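Local coordinates for protein inosine-uridine nucleoside N-ribohydrolase (Xanthomonas oryzae pv. oryzae, PDB 4KL0) that is a calcium-binding bacterial effector that may hydrolyse N-glycosyl bonds of nucleosides, at residues L16-L21 and A330-Q335; G82-L87 and V92-G97; D130-M135 and L161-D166; D255-A260 and A306-V311. All blocks are in the same frame, centred on the assembly; numbering follows the deposited sequence.

Contacts 2, 3 and 4 follow one another along the chain, and contact 1, which ties residues 16-21 to 330-335, brackets all three. The fold is a mostly parallel sheet flanked by helices, and the contacts sit at different places round it. Contact 2 lies nearest the core, its centre about 14 Å from that of the chain, and packs helix 70-86 on edge strand 93-96. Contact 3 joins helical ends about 19 Å away, centre to centre, and touches contact 2 where R93 approaches D130. Contact 4 lies beyond the chain's centre from contact 3, about 40 Å off between centres, in the helical part. Contact 1 brings helix 10-20, near the N terminus, against helix 327-333, late in the chain.

Contact 1. Residues L16-L21 and A330-Q335; sequences LRELRL and ARLLFQ
L332 reaches out of helix 327-333 towards helix 10-20 and meets it with both methyls, a small helix-to-helix contact at the periphery of the nucleoside hydrolase-like fold that joins an N-terminal helix to one late in the chain. The two methyls find quite different surroundings. CD2 of L332 goes to the apolar, buried side, where it lies 4.1 Å from CB of L19 and equally 4.1 Å from CD1 of the same residue. The two leucine side chains run roughly at right angles there, and L19 is packed further by F57 of a loop, L52 of helix 41-54 and L364 of helix 358-372, so this half is the dense one. The looser half belongs to E18. Its chain is stretched out, with CG anti to the backbone N (chi1 178°) and the next bond also extended, and it carries the carboxylate past the outer methyl of L332. What meets here is a methyl and a carboxylate oxygen, a van der Waals touch without polar bonding; the charge of E18 is answered instead by a salt bridge from OE2 to NZ of K360, on helix 358-372. That third helix therefore serves both halves, offering L364 to the greasy side and K360 to the charged one. Only 128 Å² is buried in all, and at the partly exposed margin the closest approach is OE2 of E18 to CD1 of L332, 3.7 Å.

Contact 2. Residues G82-L87 and V92-G97; sequences GVFDRL and VRVARG
The side chains of F84 and V92 cross at about a right angle, with one branch of the valine laid over a face of the phenylalanine. CG1 of V92 sits 4.0 Å from the centroid of the F84 ring, 22° off the ring normal, in a CH-pi contact displaced towards the rim; its nearest ring atom is CD2 of F84, at 3.7 Å. V94, two residues on, comes to the same ring differently: its CG2 lies near the plane, at the edge, 3.8 Å from CD2 of F84. The ring is thus met over a face by V92, just before strand 93-96, and at its border by V94 within it. With chi1 at -65°, CG of F84 is anti to its carbonyl carbon, and the ring leaves helix 70-86 towards the strand.

This is the helix-to-strand packing of a beta-alpha-beta unit, strand 58-65, helix 70-86 and strand 93-96, in a Rossmann-like sheet. L60 and V63 of strand 58-65 also touch F84, and the ring of Y46 meets it at about 40°. Between F84 and the two valines the chemistry is wholly apolar, dispersion and shape in a buried layer, while polar bonds from helix 70-86, such as K81 NZ to V92 O, flank the patch.

Contact 3. Residues D130-M135 and L161-D166; sequences DGVRAM and LAEAGD
R133 and E163 meet in a salt bridge across the ends of two helices, and both side chains reach for it. From CB the glutamate chain leaves the last turn of helix 155-163 towards residues 130-135, with CG anti to the carbonyl carbon (chi1 -63°). CG and CD continue in an extended line, so they serve as the arm and the work falls to OE1. That oxygen has two neighbours: NH1 of R133, at 3.3 Å, and CG2 of V132, at 3.9 Å. The arginine travels a crooked path to get there. Its CB points away from the other segment, but bends at chi2 and chi3 bring the guanidinium back. The guanidinium and carboxylate planes end up only 8° apart, though the oxygen lies obliquely to the guanidinium.

V132, the N-cap residue of helix 133-141, is with G131 a central residue of the type II' turn D130-R133. The contact therefore joins the start of one helix to the end of another at the sheet's periphery. Since the pair is solvent-exposed and lacks a hydrogen bond, its attraction is probably modest, screened by water, while V132, buried, packs against D156 and L160 of helix 155-163 beside the bridge.

Contact 4. Residues D255-A260 and A306-V311; sequences DVQKNA and AIWPQV
This is a lysine-on-tryptophan contact in the helical part of the fold, between the long helix 248-269 and the short 3-10 turn 308-310 that follows helix 304-307. The aliphatic chain of K258 lies across one face of the W308 indole, at about a right angle to that side chain. CG is centred over the ring system, 3.9 Å above its plane, and CD takes the five-membered ring, 4.0 Å from that centroid in W308 and 15° off the normal, a CH-pi contact. Further out, CE of K258 lies 3.9 Å from CD1 of W308. Such an even spread follows from an extended lysine: CG is anti to the backbone N (chi1 -177°) and each later torsion is close to 180°.

At the benzene end, Q257 adds a lighter touch, its CG 4.2 Å from CH2 of W308 and neither over a face nor at an edge. L261 of the same helix and P236 of helix 236-243 also pack on the tryptophan. The indole N-H is used by E240, whose OE2 takes the hydrogen bond from NE1. W308 therefore serves two kinds of chemistry: its pi face takes lysine methylenes, while the N-H of this buried residue is satisfied by a carboxylate.

Contact 1. Residues L16-L21 and A330-Q335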
loop_
_atom_site.group_PDB
_atom_site.type_symbol
_atom_site.label_atom_id
_atom_site.label_comp_id
_atom_site.label_asym_id
_atom_site.label_seq_id
_atom_site.Cartn_x
_atom_site.Cartn_y
_atom_site.Cartn_z
ATOM N N LEU A 16 -9.998 15.277 -10.249
ATOM C CA LEU A 16 -10.265 15.365 -8.827
ATOM C C LEU A 16 -11.668 15.949 -8.593
ATOM O O LEU A 16 -12.402 15.485 -7.716
ATOM C CB LEU A 16 -9.172 16.165 -8.118
ATOM C CG LEU A 16 -9.442 16.352 -6.637
ATOM C CD1 LEU A 16 -9.414 15.008 -5.891
ATOM C CD2 LEU A 16 -8.350 17.303 -6.100
ATOM N N ARG A 17 -12.066 16.914 -9.409
ATOM C CA ARG A 17 -13.465 17.372 -9.385
ATOM C C ARG A 17 -14.445 16.220 -9.631
ATOM O O ARG A 17 -15.478 16.063 -8.939
ATOM C CB ARG A 17 -13.649 18.426 -10.477
ATOM C CG ARG A 17 -14.990 19.132 -10.495
ATOM C CD ARG A 17 -14.909 20.282 -11.501
ATOM N NE ARG A 17 -13.878 21.249 -11.125
ATOM C CZ ARG A 17 -12.787 21.531 -11.847
ATOM N NH1 ARG A 17 -12.580 20.955 -13.042
ATOM N NH2 ARG A 17 -11.901 22.402 -11.380
ATOM N N GLU A 18 -14.133 15.393 -10.617
ATOM C CA GLU A 18 -14.959 14.241 -10.929
ATOM C C GLU A 18 -15.048 13.232 -9.785
ATOM O O GLU A 18 -16.116 12.689 -9.473
ATOM C CB GLU A 18 -14.460 13.558 -12.218
ATOM C CG GLU A 18 -15.273 12.309 -12.575
ATOM C CD GLU A 18 -14.681 11.489 -13.742
ATOM O OE1 GLU A 18 -13.580 11.851 -14.268
ATOM O OE2 GLU A 18 -15.342 10.486 -14.135
ATOM N N LEU A 19 -13.918 12.932 -9.149
ATOM C CA LEU A 19 -13.977 12.022 -8.019
ATOM C C LEU A 19 -14.855 12.622 -6.917
ATOM O O LEU A 19 -15.605 11.904 -6.237
ATOM C CB LEU A 19 -12.577 11.764 -7.464
ATOM C CG LEU A 19 -12.555 11.009 -6.139
ATOM C CD1 LEU A 19 -13.162 9.593 -6.207
ATOM C CD2 LEU A 19 -11.143 10.950 -5.608
ATOM N N ARG A 20 -14.758 13.936 -6.755
ATOM C CA ARG A 20 -15.461 14.598 -5.663
ATOM C C ARG A 20 -16.992 14.513 -5.792
ATOM O O ARG A 20 -17.707 14.689 -4.810
ATOM C CB ARG A 20 -14.991 16.052 -5.499
ATOM C CG ARG A 20 -13.723 16.161 -4.584
ATOM C CD ARG A 20 -12.919 17.372 -4.867
ATOM N NE ARG A 20 -11.950 17.619 -3.800
ATOM C CZ ARG A 20 -11.279 18.759 -3.707
ATOM N NH1 ARG A 20 -11.464 19.707 -4.627
ATOM N NH2 ARG A 20 -10.434 18.958 -2.707
ATOM N N LEU A 21 -17.510 14.222 -6.982
ATOM C CA LEU A 21 -18.954 14.012 -7.108
ATOM C C LEU A 21 -19.435 12.754 -6.384
ATOM O O LEU A 21 -20.657 12.584 -6.160
ATOM C CB LEU A 21 -19.366 13.919 -8.583
ATOM C CG LEU A 21 -19.058 15.170 -9.397
ATOM C CD1 LEU A 21 -19.125 14.833 -10.896
ATOM C CD2 LEU A 21 -20.023 16.303 -9.009
ATOM N N ALA A 330 -12.956 3.169 -6.591
ATOM C CA ALA A 330 -12.968 1.865 -7.278
ATOM C C ALA A 330 -13.890 1.971 -8.466
ATOM O O ALA A 330 -13.551 1.520 -9.556
ATOM C CB ALA A 330 -13.446 0.788 -6.391
ATOM N N ARG A 331 -15.055 2.596 -8.272
ATOM C CA ARG A 331 -16.042 2.579 -9.353
ATOM C C ARG A 331 -15.573 3.442 -10.516
ATOM O O ARG A 331 -15.974 3.249 -11.657
ATOM C CB ARG A 331 -17.441 2.947 -8.838
ATOM C CG ARG A 331 -18.009 1.860 -7.885
ATOM C CD ARG A 331 -19.388 2.238 -7.286
ATOM N NE ARG A 331 -19.843 1.288 -6.261
ATOM C CZ ARG A 331 -20.353 1.638 -5.073
ATOM N NH1 ARG A 331 -20.478 2.929 -4.748
ATOM N NH2 ARG A 331 -20.741 0.698 -4.206
ATOM N N LEU A 332 -14.692 4.383 -10.240
ATOM C CA LEU A 332 -14.088 5.186 -11.266
ATOM C C LEU A 332 -13.101 4.387 -12.136
ATOM O O LEU A 332 -12.980 4.645 -13.341
ATOM C CB LEU A 332 -13.341 6.337 -10.592
ATOM C CG LEU A 332 -13.424 7.756 -11.126
ATOM C CD1 LEU A 332 -14.867 8.181 -11.238
ATOM C CD2 LEU A 332 -12.623 8.682 -10.206
ATOM N N LEU A 333 -12.361 3.449 -11.530
ATOM C CA LEU A 333 -11.184 2.914 -12.210
ATOM C C LEU A 333 -11.254 1.428 -12.518
ATOM O O LEU A 333 -10.557 0.964 -13.434
ATOM C CB LEU A 333 -9.917 3.158 -11.348
ATOM C CG LEU A 333 -9.622 4.604 -10.929
ATOM C CD1 LEU A 333 -8.406 4.570 -10.003
ATOM C CD2 LEU A 333 -9.349 5.516 -12.121
ATOM N N PHE A 334 -12.024 0.678 -11.738
ATOM C CA PHE A 334 -11.913 -0.778 -11.742
ATOM C C PHE A 334 -13.230 -1.506 -11.963
ATOM O O PHE A 334 -14.315 -1.032 -11.632
ATOM C CB PHE A 334 -11.340 -1.311 -10.423
ATOM C CG PHE A 334 -10.084 -0.642 -9.972
ATOM C CD1 PHE A 334 -8.886 -0.850 -10.617
ATOM C CD2 PHE A 334 -10.087 0.149 -8.805
ATOM C CE1 PHE A 334 -7.738 -0.209 -10.172
ATOM C CE2 PHE A 334 -8.925 0.731 -8.327
ATOM C CZ PHE A 334 -7.767 0.581 -9.012
ATOM N N GLN A 335 -13.107 -2.709 -12.512
ATOM C CA GLN A 335 -14.231 -3.612 -12.626
ATOM C C GLN A 335 -13.746 -4.978 -12.124
ATOM O O GLN A 335 -13.369 -5.835 -12.939
ATOM C CB GLN A 335 -14.611 -3.702 -14.095
ATOM C CG GLN A 335 -15.837 -4.473 -14.417
ATOM C CD GLN A 335 -16.049 -4.536 -15.948
ATOM O OE1 GLN A 335 -16.028 -3.495 -16.633
ATOM N NE2 GLN A 335 -16.209 -5.768 -16.486
#

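Contact 2. Residues G82-L87 and V92-G97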
loop_
_atom_site.group_PDB
_atom_site.type_symbol
_atom_site.label_atom_id
_atom_site.label_comp_id
_atom_site.label_asym_id
_atom_site.label_seq_id
_atom_site.Cartn_x
_atom_site.Cartn_y
_atom_site.Cartn_z
ATOM N N GLY A 82 6.215 9.758 11.531
ATOM C CA GLY A 82 6.865 10.948 10.979
ATOM C C GLY A 82 6.252 11.488 9.692
ATOM O O GLY A 82 6.144 12.715 9.493
ATOM N N VAL A 83 5.851 10.587 8.791
ATOM C CA VAL A 83 5.208 10.995 7.561
ATOM C C VAL A 83 3.790 11.507 7.805
ATOM O O VAL A 83 3.436 12.592 7.323
ATOM C CB VAL A 83 5.200 9.849 6.539
ATOM C CG1 VAL A 83 4.281 10.175 5.322
ATOM C CG2 VAL A 83 6.633 9.527 6.081
ATOM N N PHE A 84 3.006 10.807 8.630
ATOM C CA PHE A 84 1.670 11.333 8.973
ATOM C C PHE A 84 1.731 12.735 9.611
ATOM O O PHE A 84 0.920 13.585 9.274
ATOM C CB PHE A 84 0.902 10.345 9.847
ATOM C CG PHE A 84 0.592 9.061 9.152
ATOM C CD1 PHE A 84 -0.057 9.052 7.909
ATOM C CD2 PHE A 84 0.949 7.875 9.750
ATOM C CE1 PHE A 84 -0.318 7.804 7.269
ATOM C CE2 PHE A 84 0.705 6.632 9.140
ATOM C CZ PHE A 84 0.051 6.624 7.918
ATOM N N ASP A 85 2.719 12.941 10.469
ATOM C CA ASP A 85 2.921 14.262 11.098
ATOM C C ASP A 85 3.162 15.359 10.041
ATOM O O ASP A 85 2.546 16.444 10.065
ATOM C CB ASP A 85 4.121 14.211 12.035
ATOM C CG ASP A 85 3.863 13.440 13.326
ATOM O OD1 ASP A 85 2.688 13.134 13.691
ATOM O OD2 ASP A 85 4.889 13.161 13.988
ATOM N N ARG A 86 4.022 15.067 9.066
ATOM C CA ARG A 86 4.360 16.021 7.965
ATOM C C ARG A 86 3.240 16.201 6.930
ATOM O O ARG A 86 3.235 17.132 6.126
ATOM C CB ARG A 86 5.636 15.546 7.291
ATOM C CG ARG A 86 6.796 15.658 8.260
ATOM C CD ARG A 86 8.055 15.009 7.696
ATOM N NE ARG A 86 9.247 15.235 8.530
ATOM C CZ ARG A 86 9.539 14.581 9.655
ATOM N NH1 ARG A 86 8.708 13.710 10.197
ATOM N NH2 ARG A 86 10.671 14.865 10.301
ATOM N N LEU A 87 2.292 15.271 6.926
ATOM C CA LEU A 87 1.097 15.380 6.080
ATOM C C LEU A 87 -0.059 16.003 6.865
ATOM O O LEU A 87 -1.166 16.055 6.376
ATOM C CB LEU A 87 0.646 13.970 5.614
ATOM C CG LEU A 87 1.568 13.214 4.667
ATOM C CD1 LEU A 87 0.991 11.774 4.500
ATOM C CD2 LEU A 87 1.698 13.938 3.302
ATOM N N VAL A 92 -3.512 9.973 13.493
ATOM C CA VAL A 92 -3.296 8.576 13.138
ATOM C C VAL A 92 -2.517 7.849 14.232
ATOM O O VAL A 92 -1.374 8.216 14.611
ATOM C CB VAL A 92 -2.558 8.503 11.762
ATOM C CG1 VAL A 92 -2.316 7.066 11.396
ATOM C CG2 VAL A 92 -3.363 9.230 10.694
ATOM N N ARG A 93 -3.102 6.753 14.730
ATOM C CA ARG A 93 -2.426 5.993 15.760
ATOM C C ARG A 93 -1.589 4.871 15.140
ATOM O O ARG A 93 -2.115 3.911 14.569
ATOM C CB ARG A 93 -3.447 5.412 16.724
ATOM C CG ARG A 93 -2.807 4.923 17.975
ATOM C CD ARG A 93 -3.885 4.190 18.824
ATOM N NE ARG A 93 -3.320 3.616 20.044
ATOM C CZ ARG A 93 -2.595 2.496 20.102
ATOM N NH1 ARG A 93 -2.296 1.801 18.976
ATOM N NH2 ARG A 93 -2.153 2.061 21.295
ATOM N N VAL A 94 -0.286 5.002 15.264
ATOM C CA VAL A 94 0.634 4.045 14.665
ATOM C C VAL A 94 1.182 3.111 15.735
ATOM O O VAL A 94 1.731 3.547 16.804
ATOM C CB VAL A 94 1.787 4.746 13.954
ATOM C CG1 VAL A 94 2.704 3.758 13.286
ATOM C CG2 VAL A 94 1.259 5.784 12.940
ATOM N N ALA A 95 1.133 1.819 15.422
ATOM C CA ALA A 95 1.628 0.808 16.352
ATOM C C ALA A 95 2.552 -0.214 15.648
ATOM O O ALA A 95 2.324 -0.549 14.455
ATOM C CB ALA A 95 0.447 0.083 16.961
ATOM N N ARG A 96 3.579 -0.708 16.342
ATOM C CA ARG A 96 4.406 -1.796 15.865
ATOM C C ARG A 96 3.614 -3.122 15.925
ATOM O O ARG A 96 3.041 -3.458 16.978
ATOM C CB ARG A 96 5.616 -1.912 16.815
ATOM C CG ARG A 96 6.306 -3.228 16.769
ATOM C CD ARG A 96 7.564 -3.262 17.602
ATOM N NE ARG A 96 7.426 -3.833 18.922
ATOM C CZ ARG A 96 8.355 -3.657 19.859
ATOM N NH1 ARG A 96 8.217 -4.212 21.059
ATOM N NH2 ARG A 96 9.438 -2.913 19.569
ATOM N N GLY A 97 3.661 -3.927 14.857
ATOM C CA GLY A 97 3.051 -5.234 14.852
ATOM C C GLY A 97 3.844 -6.265 15.644
ATOM O O GLY A 97 4.898 -5.962 16.220
#

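Contact 3. Residues D130-M135 and L161-D166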
loop_
_atom_site.group_PDB
_atom_site.type_symbol
_atom_site.label_atom_id
_atom_site.label_comp_id
_atom_site.label_asym_id
_atom_site.label_seq_id
_atom_site.Cartn_x
_atom_site.Cartn_y
_atom_site.Cartn_z
ATOM N N ASP A 130 1.794 -2.084 21.153
ATOM C CA ASP A 130 0.807 -3.128 21.413
ATOM C C ASP A 130 -0.030 -3.572 20.204
ATOM O O ASP A 130 -1.202 -3.955 20.365
ATOM C CB ASP A 130 -0.062 -2.791 22.649
ATOM C CG ASP A 130 -0.576 -1.357 22.640
ATOM O OD1 ASP A 130 -0.099 -0.570 21.787
ATOM O OD2 ASP A 130 -1.459 -1.019 23.482
ATOM N N GLY A 131 0.596 -3.558 19.021
ATOM C CA GLY A 131 -0.016 -4.079 17.803
ATOM C C GLY A 131 -1.467 -3.699 17.608
ATOM O O GLY A 131 -1.810 -2.517 17.592
ATOM N N VAL A 132 -2.341 -4.712 17.515
ATOM C CA VAL A 132 -3.740 -4.498 17.112
ATOM C C VAL A 132 -4.749 -4.217 18.251
ATOM O O VAL A 132 -5.962 -4.231 18.035
ATOM C CB VAL A 132 -4.248 -5.696 16.326
ATOM C CG1 VAL A 132 -3.250 -6.051 15.183
ATOM C CG2 VAL A 132 -4.428 -6.896 17.240
ATOM N N ARG A 133 -4.248 -3.938 19.449
ATOM C CA ARG A 133 -5.144 -3.700 20.589
ATOM C C ARG A 133 -6.130 -2.550 20.332
ATOM O O ARG A 133 -7.367 -2.687 20.500
ATOM C CB ARG A 133 -4.343 -3.400 21.853
ATOM C CG ARG A 133 -5.240 -3.526 23.080
ATOM C CD ARG A 133 -5.511 -5.008 23.386
ATOM N NE ARG A 133 -6.893 -5.452 23.127
ATOM C CZ ARG A 133 -7.218 -6.704 22.773
ATOM N NH1 ARG A 133 -6.265 -7.628 22.621
ATOM N NH2 ARG A 133 -8.489 -7.047 22.554
ATOM N N ALA A 134 -5.596 -1.416 19.885
ATOM C CA ALA A 134 -6.460 -0.270 19.602
ATOM C C ALA A 134 -7.472 -0.564 18.504
ATOM O O ALA A 134 -8.580 -0.090 18.581
ATOM C CB ALA A 134 -5.638 0.996 19.291
ATOM N N MET A 135 -7.083 -1.320 17.459
ATOM C CA MET A 135 -8.023 -1.704 16.412
ATOM C C MET A 135 -9.176 -2.513 17.014
ATOM O O MET A 135 -10.330 -2.366 16.584
ATOM C CB MET A 135 -7.317 -2.502 15.285
ATOM C CG MET A 135 -6.352 -1.627 14.440
ATOM S SD MET A 135 -5.536 -2.665 13.126
ATOM C CE MET A 135 -4.763 -1.286 12.107
ATOM N N LEU A 161 -8.168 -10.607 13.094
ATOM C CA LEU A 161 -9.340 -11.448 12.828
ATOM C C LEU A 161 -9.383 -12.515 13.908
ATOM O O LEU A 161 -10.483 -12.984 14.304
ATOM C CB LEU A 161 -9.296 -12.091 11.449
ATOM C CG LEU A 161 -10.289 -11.442 10.520
ATOM C CD1 LEU A 161 -9.909 -9.947 10.366
ATOM C CD2 LEU A 161 -10.260 -12.176 9.216
ATOM N N ALA A 162 -8.232 -12.908 14.440
ATOM C CA ALA A 162 -8.284 -13.959 15.458
ATOM C C ALA A 162 -8.734 -13.419 16.818
ATOM O O ALA A 162 -9.565 -14.061 17.502
ATOM C CB ALA A 162 -6.951 -14.679 15.581
ATOM N N GLU A 163 -8.167 -12.290 17.253
ATOM C CA GLU A 163 -8.487 -11.756 18.577
ATOM C C GLU A 163 -9.869 -11.141 18.613
ATOM O O GLU A 163 -10.546 -11.194 19.637
ATOM C CB GLU A 163 -7.409 -10.759 19.022
ATOM C CG GLU A 163 -6.065 -11.491 19.154
ATOM C CD GLU A 163 -4.942 -10.611 19.626
ATOM O OE1 GLU A 163 -5.231 -9.467 20.064
ATOM O OE2 GLU A 163 -3.774 -11.076 19.537
ATOM N N ALA A 164 -10.337 -10.616 17.484
ATOM C CA ALA A 164 -11.596 -9.888 17.502
ATOM C C ALA A 164 -12.565 -10.460 16.488
ATOM O O ALA A 164 -13.379 -9.743 15.916
ATOM C CB ALA A 164 -11.346 -8.418 17.256
ATOM N N GLY A 165 -12.464 -11.767 16.261
ATOM C CA GLY A 165 -13.372 -12.507 15.401
ATOM C C GLY A 165 -14.860 -12.288 15.640
ATOM O O GLY A 165 -15.650 -12.286 14.693
ATOM N N ASP A 166 -15.242 -12.082 16.892
ATOM C CA ASP A 166 -16.627 -11.733 17.208
ATOM C C ASP A 166 -16.993 -10.367 16.558
ATOM O O ASP A 166 -18.069 -10.195 15.947
ATOM C CB ASP A 166 -16.847 -11.741 18.747
ATOM C CG ASP A 166 -15.775 -10.909 19.536
ATOM O OD1 ASP A 166 -14.573 -10.908 19.149
ATOM O OD2 ASP A 166 -16.130 -10.254 20.565
#

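Contact 4. Residues D255-A260 and A306-V311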
loop_
_atom_site.group_PDB
_atom_site.type_symbol
_atom_site.label_atom_id
_atom_site.label_comp_id
_atom_site.label_asym_id
_atom_site.label_seq_id
_atom_site.Cartn_x
_atom_site.Cartn_y
_atom_site.Cartn_z
ATOM N N ASP A 255 13.372 10.901 -3.919
ATOM C CA ASP A 255 14.735 10.443 -3.636
ATOM C C ASP A 255 14.769 8.919 -3.438
ATOM O O ASP A 255 15.657 8.245 -3.987
ATOM C CB ASP A 255 15.337 11.137 -2.424
ATOM C CG ASP A 255 15.624 12.619 -2.679
ATOM O OD1 ASP A 255 15.533 13.059 -3.854
ATOM O OD2 ASP A 255 15.932 13.304 -1.676
ATOM N N VAL A 256 13.793 8.362 -2.726
ATOM C CA VAL A 256 13.830 6.892 -2.574
ATOM C C VAL A 256 13.616 6.158 -3.910
ATOM O O VAL A 256 14.274 5.132 -4.208
ATOM C CB VAL A 256 12.829 6.379 -1.478
ATOM C CG1 VAL A 256 13.203 6.934 -0.203
ATOM C CG2 VAL A 256 11.457 6.698 -1.828
ATOM N N GLN A 257 12.695 6.646 -4.729
ATOM C CA GLN A 257 12.479 5.962 -5.991
ATOM C C GLN A 257 13.700 6.124 -6.895
ATOM O O GLN A 257 14.184 5.174 -7.520
ATOM C CB GLN A 257 11.214 6.435 -6.676
ATOM C CG GLN A 257 11.073 5.841 -8.063
ATOM C CD GLN A 257 10.781 4.367 -8.067
ATOM O OE1 GLN A 257 9.612 3.949 -7.991
ATOM N NE2 GLN A 257 11.835 3.561 -8.119
ATOM N N LYS A 258 14.223 7.342 -6.949
ATOM C CA LYS A 258 15.340 7.544 -7.868
ATOM C C LYS A 258 16.557 6.738 -7.382
ATOM O O LYS A 258 17.200 6.095 -8.206
ATOM C CB LYS A 258 15.595 9.056 -8.050
ATOM C CG LYS A 258 16.679 9.399 -9.028
ATOM C CD LYS A 258 16.768 10.906 -9.110
ATOM C CE LYS A 258 17.986 11.270 -9.913
ATOM N NZ LYS A 258 18.243 12.738 -9.743
ATOM N N ASN A 259 16.859 6.737 -6.088
ATOM C CA ASN A 259 18.044 6.012 -5.620
ATOM C C ASN A 259 17.873 4.485 -5.727
ATOM O O ASN A 259 18.821 3.774 -6.131
ATOM C CB ASN A 259 18.520 6.521 -4.253
ATOM C CG ASN A 259 18.871 8.029 -4.273
ATOM O OD1 ASN A 259 19.469 8.540 -5.251
ATOM N ND2 ASN A 259 18.504 8.747 -3.188
ATOM N N ALA A 260 16.688 3.947 -5.389
ATOM C CA ALA A 260 16.415 2.521 -5.597
ATOM C C ALA A 260 16.683 2.113 -7.051
ATOM O O ALA A 260 17.312 1.056 -7.360
ATOM C CB ALA A 260 14.938 2.191 -5.214
ATOM N N ALA A 306 21.809 9.541 -17.218
ATOM C CA ALA A 306 21.306 9.428 -18.572
ATOM C C ALA A 306 20.208 8.403 -18.748
ATOM O O ALA A 306 19.569 8.341 -19.796
ATOM C CB ALA A 306 22.465 9.200 -19.590
ATOM N N ILE A 307 19.985 7.572 -17.716
ATOM C CA ILE A 307 18.909 6.569 -17.736
ATOM C C ILE A 307 17.562 7.083 -17.121
ATOM O O ILE A 307 16.478 6.850 -17.697
ATOM C CB ILE A 307 19.354 5.297 -16.978
ATOM C CG1 ILE A 307 20.465 4.598 -17.778
ATOM C CG2 ILE A 307 18.154 4.372 -16.787
ATOM C CD1 ILE A 307 19.955 4.017 -19.090
ATOM N N TRP A 308 17.660 7.756 -15.977
ATOM C CA TRP A 308 16.488 8.381 -15.301
ATOM C C TRP A 308 15.536 9.026 -16.307
ATOM O O TRP A 308 14.340 8.666 -16.363
ATOM C CB TRP A 308 16.931 9.368 -14.219
ATOM C CG TRP A 308 15.800 9.945 -13.319
ATOM C CD1 TRP A 308 15.571 11.266 -13.036
ATOM C CD2 TRP A 308 14.798 9.199 -12.577
ATOM N NE1 TRP A 308 14.490 11.395 -12.178
ATOM C CE2 TRP A 308 14.008 10.137 -11.880
ATOM C CE3 TRP A 308 14.503 7.828 -12.443
ATOM C CZ2 TRP A 308 12.935 9.756 -11.056
ATOM C CZ3 TRP A 308 13.441 7.447 -11.621
ATOM C CH2 TRP A 308 12.674 8.402 -10.948
ATOM N N PRO A 309 16.062 9.920 -17.199
ATOM C CA PRO A 309 15.150 10.503 -18.199
ATOM C C PRO A 309 14.479 9.521 -19.158
ATOM O O PRO A 309 13.420 9.785 -19.724
ATOM C CB PRO A 309 16.073 11.446 -19.011
ATOM C CG PRO A 309 17.198 11.768 -18.100
ATOM C CD PRO A 309 17.414 10.495 -17.279
ATOM N N GLN A 310 15.086 8.381 -19.421
ATOM C CA GLN A 310 14.400 7.473 -20.343
ATOM C C GLN A 310 13.315 6.611 -19.680
ATOM O O GLN A 310 12.478 5.947 -20.357
ATOM C CB GLN A 310 15.409 6.539 -21.004
ATOM C CG GLN A 310 16.300 7.219 -22.034
ATOM C CD GLN A 310 17.089 6.173 -22.753
ATOM O OE1 GLN A 310 16.506 5.236 -23.304
ATOM N NE2 GLN A 310 18.403 6.238 -22.642
ATOM N N VAL A 311 13.344 6.575 -18.350
ATOM C CA VAL A 311 12.377 5.714 -17.670
ATOM C C VAL A 311 10.995 6.315 -17.838
ATOM O O VAL A 311 10.843 7.540 -17.700
ATOM C CB VAL A 311 12.731 5.556 -16.183
ATOM C CG1 VAL A 311 11.547 4.923 -15.438
ATOM C CG2 VAL A 311 14.004 4.708 -16.056
#